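Local atomic coordinates of benzoylformate decarboxylase (Mycobacterium smegmatis, PDB entry 4Q9D), a protein that belongs to the thiamine pyrophosphate-dependent enzyme family, with three domains in each chain, and carries a magnesium ion. Residues D13-K17 and L18-T22; E210-A214 and G215-A219; D507-E510 and A511-T515. All coordinates share one frame; numbering follows the deposited sequence.

Contact 1 of 3, residues D13-K17 and L18-T22; sequences DLLRK and LGLTT
L14 meets L18 one turn further along the helix, the two side chains crossing at a slant so that CG of L14 lies 3.9 Å from CD1 of L18. A chi1 of 169° sets CG of L14 anti to its backbone N and leans it toward the C-terminal end of the helix, and CD1 of L14 continues that way to CG of L18. A second leucine pair forms past the last turn: CD2 of L15 lies 3.7 Å from CD1 of L20, again with the side chains at an angle to each other. What brings L20 back beside L15 is the turn of the backbone at G19, whose positive phi ends the helix in a Schellman motif. Here L20 N donates to L15 O at 2.9 Å, and G19 N bonds to R16 O at 3.0 Å from above the carbonyl plane, 67° out of it. L18 N donates to L14 O at 2.9 Å, a helical i to i+4 bond. The CG2 methyl of T21 packs 3.9 Å from CA of R16. The guanidinium of R16 bonds instead to D13 and D41: NH1 forms a salt bridge with D13 OD1 in the guanidinium plane, while NE forms one with D41. The motif ends helix 7-18 and leads into strand 22-25 of the parallel sheet, with L14, L15 and L18 packing against helix 138-150.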
loop_
_atom_site.group_PDB
_atom_site.type_symbol
_atom_site.label_atom_id
_atom_site.label_comp_id
_atom_site.label_asym_id
_atom_site.label_seq_id
_atom_site.Cartn_x
_atom_site.Cartn_y
_atom_site.Cartn_z
ATOM N N ASP B 13 7.732 9.849 -30.371
ATOM C CA ASP B 13 7.726 11.242 -30.821
ATOM C C ASP B 13 7.696 12.205 -29.635
ATOM O O ASP B 13 8.359 13.229 -29.656
ATOM C CB ASP B 13 6.534 11.528 -31.755
ATOM C CG ASP B 13 6.734 10.924 -33.162
ATOM O OD1 ASP B 13 7.862 10.503 -33.478
ATOM O OD2 ASP B 13 5.766 10.863 -33.938
ATOM N N LEU B 14 6.901 11.890 -28.611
ATOM C CA LEU B 14 6.822 12.760 -27.438
ATOM C C LEU B 14 8.141 12.719 -26.666
ATOM O O LEU B 14 8.664 13.754 -26.261
ATOM C CB LEU B 14 5.671 12.338 -26.508
ATOM C CG LEU B 14 5.652 12.999 -25.129
ATOM C CD1 LEU B 14 5.373 14.501 -25.280
ATOM C CD2 LEU B 14 4.566 12.346 -24.291
ATOM N N LEU B 15 8.661 11.512 -26.460
ATOM C CA LEU B 15 9.915 11.333 -25.736
ATOM C C LEU B 15 11.016 12.182 -26.391
ATOM O O LEU B 15 11.773 12.870 -25.704
ATOM C CB LEU B 15 10.307 9.828 -25.721
ATOM C CG LEU B 15 9.416 8.892 -24.883
ATOM C CD1 LEU B 15 9.928 7.473 -24.972
ATOM C CD2 LEU B 15 9.359 9.368 -23.388
ATOM N N ARG B 16 11.098 12.144 -27.721
ATOM C CA ARG B 16 12.094 12.966 -28.436
ATOM C C ARG B 16 11.913 14.449 -28.114
ATOM O O ARG B 16 12.886 15.129 -27.793
ATOM C CB ARG B 16 12.028 12.731 -29.965
ATOM C CG ARG B 16 13.083 13.483 -30.798
ATOM C CD ARG B 16 12.883 13.231 -32.324
ATOM N NE ARG B 16 13.130 11.830 -32.653
ATOM C CZ ARG B 16 12.189 10.945 -32.958
ATOM N NH1 ARG B 16 10.905 11.317 -33.015
ATOM N NH2 ARG B 16 12.537 9.689 -33.225
ATOM N N LYS B 17 10.680 14.958 -28.213
ATOM C CA LYS B 17 10.420 16.374 -27.886
ATOM C C LYS B 17 10.798 16.734 -26.455
ATOM O O LYS B 17 11.242 17.844 -26.202
ATOM C CB LYS B 17 8.952 16.736 -28.122
ATOM C CG LYS B 17 8.534 16.628 -29.612
ATOM C CD LYS B 17 7.036 16.882 -29.801
ATOM C CE LYS B 17 6.588 16.542 -31.222
ATOM N NZ LYS B 17 5.104 16.564 -31.335
ATOM N N LEU B 18 10.634 15.787 -25.528
ATOM C CA LEU B 18 10.949 16.015 -24.118
ATOM C C LEU B 18 12.446 15.897 -23.844
ATOM O O LEU B 18 12.914 16.275 -22.767
ATOM C CB LEU B 18 10.195 15.006 -23.227
ATOM C CG LEU B 18 8.678 15.168 -23.245
ATOM C CD1 LEU B 18 8.017 14.202 -22.278
ATOM C CD2 LEU B 18 8.340 16.597 -22.863
ATOM N N GLY B 19 13.193 15.358 -24.806
ATOM C CA GLY B 19 14.624 15.157 -24.623
ATOM C C GLY B 19 14.973 13.813 -24.010
ATOM O O GLY B 19 16.145 13.535 -23.710
ATOM N N LEU B 20 13.964 12.964 -23.840
ATOM C CA LEU B 20 14.168 11.636 -23.257
ATOM C C LEU B 20 14.615 10.621 -24.299
ATOM O O LEU B 20 13.865 9.702 -24.628
ATOM C CB LEU B 20 12.887 11.143 -22.568
ATOM C CG LEU B 20 12.442 11.942 -21.332
ATOM C CD1 LEU B 20 11.045 11.514 -20.896
ATOM C CD2 LEU B 20 13.437 11.741 -20.203
ATOM N N THR B 21 15.842 10.770 -24.796
ATOM C CA THR B 21 16.288 9.987 -25.956
ATOM C C THR B 21 17.336 8.944 -25.604
ATOM O O THR B 21 17.927 8.299 -26.480
ATOM C CB THR B 21 16.825 10.902 -27.079
ATOM O OG1 THR B 21 17.826 11.765 -26.539
ATOM C CG2 THR B 21 15.670 11.758 -27.645
ATOM N N THR B 22 17.549 8.747 -24.313
ATOM C CA THR B 22 18.444 7.683 -23.882
ATOM C C THR B 22 17.706 6.775 -22.910
ATOM O O THR B 22 17.117 7.246 -21.941
ATOM C CB THR B 22 19.693 8.249 -23.203
ATOM O OG1 THR B 22 20.323 9.201 -24.079
ATOM C CG2 THR B 22 20.673 7.119 -22.838
#

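Contact 2 of 3, residues E210-A214 and G215-A219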
loop_
_atom_site.group_PDB
_atom_site.type_symbol
_atom_site.label_atom_id
_atom_site.label_comp_id
_atom_site.label_asym_id
_atom_site.label_seq_id
_atom_site.Cartn_x
_atom_site.Cartn_y
_atom_site.Cartn_z
ATOM N N GLU B 210 21.507 19.954 -2.030
ATOM C CA GLU B 210 20.512 20.563 -2.921
ATOM C C GLU B 210 21.117 21.727 -3.665
ATOM O O GLU B 210 20.645 22.102 -4.744
ATOM C CB GLU B 210 19.284 21.061 -2.165
ATOM C CG GLU B 210 18.431 19.974 -1.542
ATOM C CD GLU B 210 17.165 20.566 -0.937
ATOM O OE1 GLU B 210 17.021 20.524 0.291
ATOM O OE2 GLU B 210 16.335 21.106 -1.690
ATOM N N VAL B 211 22.150 22.324 -3.083
ATOM C CA VAL B 211 22.736 23.537 -3.672
ATOM C C VAL B 211 23.430 23.203 -4.975
ATOM O O VAL B 211 23.173 23.828 -6.001
ATOM C CB VAL B 211 23.655 24.278 -2.649
ATOM C CG1 VAL B 211 24.369 25.450 -3.289
ATOM C CG2 VAL B 211 22.810 24.762 -1.482
ATOM N N ASP B 212 24.280 22.184 -4.950
ATOM C CA ASP B 212 24.937 21.741 -6.174
ATOM C C ASP B 212 23.896 21.237 -7.206
ATOM O O ASP B 212 24.000 21.538 -8.388
ATOM C CB ASP B 212 25.979 20.642 -5.882
ATOM C CG ASP B 212 26.984 20.477 -7.012
ATOM O OD1 ASP B 212 27.427 21.515 -7.549
ATOM O OD2 ASP B 212 27.314 19.326 -7.384
ATOM N N ARG B 213 22.876 20.505 -6.760
ATOM C CA ARG B 213 21.865 19.996 -7.698
ATOM C C ARG B 213 21.042 21.117 -8.322
ATOM O O ARG B 213 20.573 20.974 -9.436
ATOM C CB ARG B 213 20.960 18.945 -7.045
ATOM C CG ARG B 213 21.711 17.699 -6.636
ATOM C CD ARG B 213 20.779 16.510 -6.326
ATOM N NE ARG B 213 21.557 15.265 -6.239
ATOM C CZ ARG B 213 21.781 14.601 -5.103
ATOM N NH1 ARG B 213 21.285 15.036 -3.948
ATOM N NH2 ARG B 213 22.502 13.487 -5.120
ATOM N N ALA B 214 20.885 22.241 -7.613
ATOM C CA ALA B 214 20.235 23.407 -8.212
ATOM C C ALA B 214 21.159 24.246 -9.122
ATOM O O ALA B 214 20.709 25.229 -9.699
ATOM C CB ALA B 214 19.602 24.297 -7.146
ATOM N N GLY B 215 22.433 23.882 -9.260
ATOM C CA GLY B 215 23.345 24.697 -10.076
ATOM C C GLY B 215 23.654 25.992 -9.327
ATOM O O GLY B 215 23.960 27.008 -9.932
ATOM N N ALA B 216 23.585 25.961 -7.994
ATOM C CA ALA B 216 23.689 27.198 -7.203
ATOM C C ALA B 216 25.058 27.378 -6.512
ATOM O O ALA B 216 25.184 28.080 -5.519
ATOM C CB ALA B 216 22.556 27.257 -6.180
ATOM N N TRP B 217 26.078 26.714 -7.030
ATOM C CA TRP B 217 27.427 26.832 -6.483
ATOM C C TRP B 217 27.880 28.305 -6.313
ATOM O O TRP B 217 28.319 28.732 -5.228
ATOM C CB TRP B 217 28.357 26.091 -7.427
ATOM C CG TRP B 217 29.789 26.107 -7.124
ATOM C CD1 TRP B 217 30.698 27.062 -7.510
ATOM C CD2 TRP B 217 30.541 25.083 -6.459
ATOM N NE1 TRP B 217 31.959 26.701 -7.100
ATOM C CE2 TRP B 217 31.896 25.488 -6.465
ATOM C CE3 TRP B 217 30.202 23.867 -5.853
ATOM C CZ2 TRP B 217 32.914 24.725 -5.886
ATOM C CZ3 TRP B 217 31.219 23.098 -5.281
ATOM C CH2 TRP B 217 32.571 23.538 -5.306
ATOM N N ASP B 218 27.768 29.080 -7.380
ATOM C CA ASP B 218 28.210 30.478 -7.333
ATOM C C ASP B 218 27.346 31.303 -6.401
ATOM O O ASP B 218 27.866 32.120 -5.652
ATOM C CB ASP B 218 28.247 31.093 -8.745
ATOM C CG ASP B 218 29.313 30.452 -9.617
ATOM O OD1 ASP B 218 30.286 29.913 -9.056
ATOM O OD2 ASP B 218 29.169 30.459 -10.844
ATOM N N ALA B 219 26.031 31.087 -6.434
ATOM C CA ALA B 219 25.150 31.841 -5.556
ATOM C C ALA B 219 25.437 31.508 -4.110
ATOM O O ALA B 219 25.299 32.363 -3.239
ATOM C CB ALA B 219 23.668 31.580 -5.872
HETATM O O HOH W 1 26.120 23.788 -8.586
#
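V211 and A216 touch across the turn that links two helices. From CB of V211 the CG1 branch leaves anti to the backbone N (chi1 174°), and this sends the methyl over the turn: it lies 3.5 Å from A216 O and 3.9 Å from A216 CB. The other branch, CG2, stands beside the backbone N instead, and the side chain as a whole also reaches S241 and V318. The same A216 methyl rests on V211 O, the carbonyl to which A216 N donates a bond of 2.9 Å with an N-H...O angle of 158°, so backbone and side chain of A216 are both held against V211. G215 N bonds to D212 O at 3.0 Å, approaching from above the carbonyl plane. One residue on, the D212 carboxylate runs alongside the W217 indole, OD1 of D212 4.0 Å from CE3 of W217, with the two planes 62° apart. A water donates to D212 OD1 at 2.8 Å and weakly accepts from W217 N, bridging the two helices. D212 is further fixed by a salt bridge from OD2 to R239 and by the backbone N of A395 at OD1. With G215 at positive phi and the paired bonds back into the last turn, this is a Schellman motif ending helix 209-213; A216 then occupies the N-cap position of helix 217-227 in the central domain.

Contact 3 of 3, residues D507-E510 and A511-T515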
loop_
_atom_site.group_PDB
_atom_site.type_symbol
_atom_site.label_atom_id
_atom_site.label_comp_id
_atom_site.label_asym_id
_atom_site.label_seq_id
_atom_site.Cartn_x
_atom_site.Cartn_y
_atom_site.Cartn_z
ATOM N N ASP B 507 54.762 4.152 -6.274
ATOM C CA ASP B 507 55.307 4.489 -7.601
ATOM C C ASP B 507 54.473 3.877 -8.717
ATOM O O ASP B 507 54.203 4.526 -9.727
ATOM C CB ASP B 507 56.735 3.981 -7.801
ATOM C CG ASP B 507 57.765 4.747 -6.963
ATOM O OD1 ASP B 507 57.639 5.984 -6.806
ATOM O OD2 ASP B 507 58.704 4.091 -6.468
ATOM N N MET B 508 54.156 2.599 -8.568
ATOM C CA MET B 508 53.383 1.889 -9.593
ATOM C C MET B 508 51.980 2.491 -9.700
ATOM O O MET B 508 51.480 2.722 -10.801
ATOM C CB MET B 508 53.317 0.404 -9.277
ATOM C CG MET B 508 52.789 -0.394 -10.446
ATOM S SD MET B 508 52.825 -2.152 -10.145
ATOM C CE MET B 508 51.622 -2.677 -11.398
ATOM N N LEU B 509 51.376 2.795 -8.554
ATOM C CA LEU B 509 50.070 3.462 -8.529
ATOM C C LEU B 509 50.100 4.745 -9.349
ATOM O O LEU B 509 49.222 5.021 -10.193
ATOM C CB LEU B 509 49.630 3.745 -7.076
ATOM C CG LEU B 509 48.302 4.512 -6.932
ATOM C CD1 LEU B 509 47.149 3.776 -7.660
ATOM C CD2 LEU B 509 47.987 4.670 -5.459
ATOM N N GLU B 510 51.140 5.529 -9.139
ATOM C CA GLU B 510 51.226 6.812 -9.814
ATOM C C GLU B 510 51.367 6.601 -11.298
ATOM O O GLU B 510 50.729 7.298 -12.111
ATOM C CB GLU B 510 52.421 7.605 -9.283
ATOM C CG GLU B 510 52.657 8.932 -9.966
ATOM C CD GLU B 510 54.059 9.492 -9.658
ATOM O OE1 GLU B 510 54.796 8.893 -8.836
ATOM O OE2 GLU B 510 54.423 10.527 -10.244
ATOM N N ALA B 511 52.211 5.642 -11.664
ATOM C CA ALA B 511 52.477 5.414 -13.076
ATOM C C ALA B 511 51.243 4.839 -13.774
ATOM O O ALA B 511 50.918 5.222 -14.898
ATOM C CB ALA B 511 53.689 4.482 -13.254
ATOM N N GLU B 512 50.569 3.895 -13.122
ATOM C CA GLU B 512 49.373 3.280 -13.725
ATOM C C GLU B 512 48.239 4.307 -13.834
ATOM O O GLU B 512 47.450 4.279 -14.786
ATOM C CB GLU B 512 48.944 2.062 -12.908
ATOM C CG GLU B 512 49.945 0.910 -12.982
ATOM C CD GLU B 512 50.015 0.274 -14.374
ATOM O OE1 GLU B 512 49.171 0.594 -15.237
ATOM O OE2 GLU B 512 50.906 -0.572 -14.593
ATOM N N LEU B 513 48.179 5.218 -12.859
ATOM C CA LEU B 513 47.207 6.304 -12.868
ATOM C C LEU B 513 47.409 7.205 -14.075
ATOM O O LEU B 513 46.444 7.540 -14.784
ATOM C CB LEU B 513 47.262 7.110 -11.552
ATOM C CG LEU B 513 46.380 6.584 -10.404
ATOM C CD1 LEU B 513 46.632 7.336 -9.060
ATOM C CD2 LEU B 513 44.888 6.649 -10.819
ATOM N N LYS B 514 48.666 7.581 -14.327
ATOM C CA LYS B 514 48.981 8.407 -15.488
ATOM C C LYS B 514 48.652 7.688 -16.780
ATOM O O LYS B 514 48.131 8.282 -17.711
ATOM C CB LYS B 514 50.452 8.807 -15.500
ATOM C CG LYS B 514 50.847 9.778 -14.375
ATOM C CD LYS B 514 52.377 10.065 -14.393
ATOM C CE LYS B 514 52.766 11.036 -13.265
ATOM N NZ LYS B 514 54.243 11.068 -12.991
ATOM N N THR B 515 48.985 6.410 -16.856
ATOM C CA THR B 515 48.622 5.638 -18.037
ATOM C C THR B 515 47.091 5.565 -18.198
ATOM O O THR B 515 46.572 5.690 -19.312
ATOM C CB THR B 515 49.213 4.233 -17.941
ATOM O OG1 THR B 515 50.633 4.342 -17.923
ATOM C CG2 THR B 515 48.795 3.356 -19.118
#
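Helix 506-518 is the crossover helix of a beta-alpha-beta unit, between the parallel strands 499-502 and 523-528, and the pair E510 and K514 bridges one of its turns. K514 NZ donates to E510 OE2 at 2.8 Å, a salt bridge in which the ammonium sits above the carboxylate plane, 37° out of it. Both chains stretch out from CG onward in roughly the same direction, which brings CE of K514 within 3.9 Å of CG of E510. Elsewhere round the helix, L509 and L513 also lie alongside each other, their CD1 methyls 3.9 Å apart; they pack on V363, L364 and V367 of helix 357-367 and on strand 523-528. M508 and E512 form a third such pair, where E512 folds over at chi2 (-68°) and leaves its OE2 3.9 Å from CE of M508. Along the backbone, E512 N bonds to M508 O at 2.8 Å and L513 N to L509 O at 2.9 Å, as regular i to i+4 helical bonds. The helix is thus amphipathic: the leucines hold it to helix 357-367 and the sheet by apolar packing, with E512 also touching A501 and L525, while the E510-K514 pair lies on a solvent-accessible flank, where its electrostatic gain is probably modest.

Overall arrangement
From the N terminus the three contacts follow in series, none nested in or crossing another. Contact 1 closes the turn between helix 7-18 and strand 22-25 in the N-terminal domain. Contact 2 closes the turn between helices 209-213 and 217-227, in the central domain. Contact 3 closes no loop: it lies wholly within helix 506-518, in the C-terminal domain. Each domain has its own parallel sheet. The centres of the three contacts lie about 26 to 42 Å apart, and none contacts another. Contacts 1 and 2 share a helix ending with a glycine at positive phi, whereas contact 3 keeps uninterrupted helical bonding.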